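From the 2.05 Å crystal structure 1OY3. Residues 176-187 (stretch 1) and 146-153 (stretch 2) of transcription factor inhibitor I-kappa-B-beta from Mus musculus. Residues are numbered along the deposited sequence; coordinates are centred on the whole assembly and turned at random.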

# COMPACT_ATOMS: atom_id res chain seq x y z
N LEU C 176 -20.17 -2.32 -0.78
CA LEU C 176 -20.25 -1.55 -2.01
C LEU C 176 -19.38 -2.16 -3.10
O LEU C 176 -19.80 -2.27 -4.26
CB LEU C 176 -19.81 -0.10 -1.76
CG LEU C 176 -20.85 0.92 -1.30
CD1 LEU C 176 -21.94 0.27 -0.46
CD2 LEU C 176 -20.13 2.01 -0.51
N LEU C 177 -18.17 -2.55 -2.74
CA LEU C 177 -17.27 -3.16 -3.70
C LEU C 177 -17.84 -4.49 -4.20
O LEU C 177 -17.83 -4.76 -5.40
CB LEU C 177 -15.89 -3.38 -3.07
CG LEU C 177 -15.15 -2.06 -2.81
CD1 LEU C 177 -13.76 -2.36 -2.25
CD2 LEU C 177 -15.04 -1.24 -4.11
N ARG C 178 -18.34 -5.31 -3.28
CA ARG C 178 -18.93 -6.60 -3.64
C ARG C 178 -20.03 -6.38 -4.67
O ARG C 178 -19.96 -6.89 -5.80
CB ARG C 178 -19.51 -7.27 -2.40
CG ARG C 178 -20.35 -8.51 -2.69
CD ARG C 178 -21.22 -8.85 -1.50
NE ARG C 178 -22.22 -7.81 -1.25
CZ ARG C 178 -22.86 -7.64 -0.11
NH1 ARG C 178 -22.61 -8.43 0.93
NH2 ARG C 178 -23.76 -6.67 0.01
N ASP C 179 -21.04 -5.59 -4.29
CA ASP C 179 -22.15 -5.30 -5.18
C ASP C 179 -21.67 -4.69 -6.50
O ASP C 179 -22.31 -4.87 -7.53
CB ASP C 179 -23.14 -4.35 -4.48
CG ASP C 179 -23.75 -4.95 -3.21
OD1 ASP C 179 -24.47 -4.23 -2.50
OD2 ASP C 179 -23.52 -6.15 -2.92
N ALA C 180 -20.55 -3.98 -6.46
CA ALA C 180 -20.01 -3.35 -7.68
C ALA C 180 -19.38 -4.40 -8.60
O ALA C 180 -19.07 -4.12 -9.77
CB ALA C 180 -18.98 -2.28 -7.31
N GLY C 181 -19.17 -5.60 -8.07
CA GLY C 181 -18.59 -6.67 -8.86
C GLY C 181 -17.09 -6.85 -8.71
O GLY C 181 -16.43 -7.38 -9.61
N ALA C 182 -16.53 -6.41 -7.58
CA ALA C 182 -15.09 -6.55 -7.36
C ALA C 182 -14.71 -8.03 -7.23
O ALA C 182 -15.51 -8.86 -6.79
CB ALA C 182 -14.67 -5.79 -6.10
N ASP C 183 -13.48 -8.37 -7.63
CA ASP C 183 -13.01 -9.75 -7.55
C ASP C 183 -12.68 -10.12 -6.10
O ASP C 183 -11.65 -9.70 -5.56
CB ASP C 183 -11.78 -9.91 -8.45
CG ASP C 183 -11.19 -11.30 -8.40
OD1 ASP C 183 -11.67 -12.16 -7.62
OD2 ASP C 183 -10.22 -11.52 -9.16
N LEU C 184 -13.55 -10.91 -5.48
CA LEU C 184 -13.36 -11.32 -4.08
C LEU C 184 -12.26 -12.36 -3.82
O LEU C 184 -12.02 -12.72 -2.67
CB LEU C 184 -14.69 -11.87 -3.52
CG LEU C 184 -15.78 -10.91 -3.00
CD1 LEU C 184 -15.67 -9.52 -3.61
CD2 LEU C 184 -17.12 -11.53 -3.30
N ASN C 185 -11.59 -12.83 -4.87
CA ASN C 185 -10.54 -13.83 -4.66
C ASN C 185 -9.15 -13.35 -5.03
O ASN C 185 -8.18 -14.08 -4.83
CB ASN C 185 -10.85 -15.09 -5.48
CG ASN C 185 -12.19 -15.70 -5.13
OD1 ASN C 185 -12.49 -15.91 -3.95
ND2 ASN C 185 -12.99 -16.00 -6.15
N LYS C 186 -9.06 -12.14 -5.56
CA LYS C 186 -7.81 -11.52 -6.00
C LYS C 186 -6.69 -11.51 -4.96
O LYS C 186 -6.78 -10.83 -3.94
CB LYS C 186 -8.10 -10.09 -6.46
CG LYS C 186 -6.87 -9.31 -6.94
CD LYS C 186 -6.22 -9.92 -8.17
CE LYS C 186 -7.16 -9.96 -9.37
NZ LYS C 186 -7.64 -8.63 -9.85
N PRO C 187 -5.61 -12.26 -5.22
CA PRO C 187 -4.49 -12.30 -4.27
C PRO C 187 -3.61 -11.05 -4.38
O PRO C 187 -3.37 -10.57 -5.48
CB PRO C 187 -3.70 -13.54 -4.71
CG PRO C 187 -4.59 -14.25 -5.71
CD PRO C 187 -5.35 -13.14 -6.36
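Stretch 2 146-153: DWRLQLEA

The most striking feature of this contact is the way one carboxylate, that of E152, spans the turn D183–K186: OE1 of E152 accepts a nearly straight hydrogen bond from the backbone N of D183 (2.8 Å, 169°), while OE2 of E152 forms a salt bridge with NZ of K186 at 2.6 Å. Glutamate suits this place because its two oxygens can serve a main-chain amide and a charged amine at once, and its folded side chain (chi1 and chi2 both m) brings them there. K186 reaches its partner with a t, p, p, p side chain that curls back. A water bridges the same pair of residues, accepting from K186 NZ at 2.7 Å and donating to E152 O at 2.6 Å.

Stretch 2 is compact: a 3-10 segment, 147–149, followed by a type I turn from Q150 to A153. It runs in the same general sense as stretch 1, with R148 nearest A180 (CA–CA 7.7 Å) and L151 nearest A182 (5.5 Å).

Where the helix of stretch 1 ends, contact becomes largely apolar. L151 points toward stretch 1, and its branched apolar end suits the site: one methyl, CD2, lies 3.8 Å from A180 CB and 4.2 Å from L177 CD2, while the other, CD1, approaches A180 O to 3.1 Å. Alanine's short side chain leaves room for the leucine and for W147, whose CZ3 is 4.3 Å from A180 CB.

G181 closes the helix in a Schellman motif, with G181 N bonded to R178 O (2.7 Å) and A182 N to L177 O (3.0 Å). Its positive phi calls for glycine, since a CB would jam against the preceding carbonyl oxygen. Nearby, R148 NE lies 3.6 Å from A180 O, and a water accepts from R148 NH2 (2.8 Å) and donates to D179 O (3.2 Å).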

# COMPACT_ATOMS: atom_id res chain seq x y z
N ASP C 146 -15.51 2.05 -19.32
CA ASP C 146 -16.03 1.10 -18.34
C ASP C 146 -15.58 1.52 -16.94
O ASP C 146 -14.44 1.32 -16.56
CB ASP C 146 -15.47 -0.29 -18.67
CG ASP C 146 -16.06 -1.38 -17.82
OD1 ASP C 146 -15.56 -2.52 -17.89
OD2 ASP C 146 -17.03 -1.09 -17.08
N TRP C 147 -16.50 2.12 -16.18
CA TRP C 147 -16.18 2.56 -14.82
C TRP C 147 -15.70 1.41 -13.95
O TRP C 147 -15.08 1.63 -12.92
CB TRP C 147 -17.41 3.20 -14.17
CG TRP C 147 -18.59 2.28 -14.04
CD1 TRP C 147 -19.59 2.11 -14.95
CD2 TRP C 147 -18.86 1.38 -12.96
NE1 TRP C 147 -20.47 1.15 -14.50
CE2 TRP C 147 -20.05 0.68 -13.29
CE3 TRP C 147 -18.22 1.08 -11.75
CZ2 TRP C 147 -20.61 -0.29 -12.44
CZ3 TRP C 147 -18.78 0.12 -10.91
CH2 TRP C 147 -19.95 -0.55 -11.26
N ARG C 148 -15.99 0.17 -14.36
CA ARG C 148 -15.59 -1.01 -13.60
C ARG C 148 -14.09 -1.29 -13.61
O ARG C 148 -13.60 -2.13 -12.86
CB ARG C 148 -16.35 -2.24 -14.11
CG ARG C 148 -17.82 -2.28 -13.73
CD ARG C 148 -18.40 -3.68 -13.99
NE ARG C 148 -19.68 -3.90 -13.32
CZ ARG C 148 -20.82 -3.32 -13.68
NH1 ARG C 148 -20.86 -2.50 -14.72
NH2 ARG C 148 -21.94 -3.57 -12.99
N LEU C 149 -13.36 -0.58 -14.47
CA LEU C 149 -11.91 -0.74 -14.54
C LEU C 149 -11.28 -0.20 -13.25
O LEU C 149 -10.09 -0.38 -13.02
CB LEU C 149 -11.35 -0.01 -15.75
CG LEU C 149 -11.91 -0.45 -17.11
CD1 LEU C 149 -11.42 0.48 -18.21
CD2 LEU C 149 -11.50 -1.89 -17.39
N GLN C 150 -12.08 0.49 -12.43
CA GLN C 150 -11.58 1.04 -11.16
C GLN C 150 -11.46 -0.06 -10.11
O GLN C 150 -10.58 -0.02 -9.23
CB GLN C 150 -12.55 2.10 -10.62
CG GLN C 150 -12.69 3.37 -11.45
CD GLN C 150 -13.83 4.26 -10.94
OE1 GLN C 150 -13.71 4.90 -9.90
NE2 GLN C 150 -14.94 4.28 -11.67
N LEU C 151 -12.34 -1.04 -10.22
CA LEU C 151 -12.42 -2.14 -9.28
C LEU C 151 -11.17 -2.98 -9.15
O LEU C 151 -10.87 -3.49 -8.08
CB LEU C 151 -13.60 -3.06 -9.65
CG LEU C 151 -14.99 -2.43 -9.63
CD1 LEU C 151 -16.02 -3.50 -10.00
CD2 LEU C 151 -15.28 -1.84 -8.24
N GLU C 152 -10.45 -3.15 -10.25
CA GLU C 152 -9.26 -3.96 -10.18
C GLU C 152 -7.97 -3.16 -10.38
O GLU C 152 -6.91 -3.73 -10.61
CB GLU C 152 -9.39 -5.11 -11.19
CG GLU C 152 -10.61 -5.99 -10.89
CD GLU C 152 -10.59 -6.56 -9.48
OE1 GLU C 152 -11.67 -6.63 -8.83
OE2 GLU C 152 -9.50 -6.95 -9.01
N ALA C 153 -8.08 -1.84 -10.25
CA ALA C 153 -6.90 -0.99 -10.37
C ALA C 153 -6.00 -1.35 -9.18
O ALA C 153 -6.47 -1.50 -8.06
CB ALA C 153 -7.30 0.49 -10.31
O HOH W 1 -22.98 -4.54 -10.62
O HOH W 2 -10.38 -7.11 -6.13
O HOH W 3 -6.42 -6.29 -10.59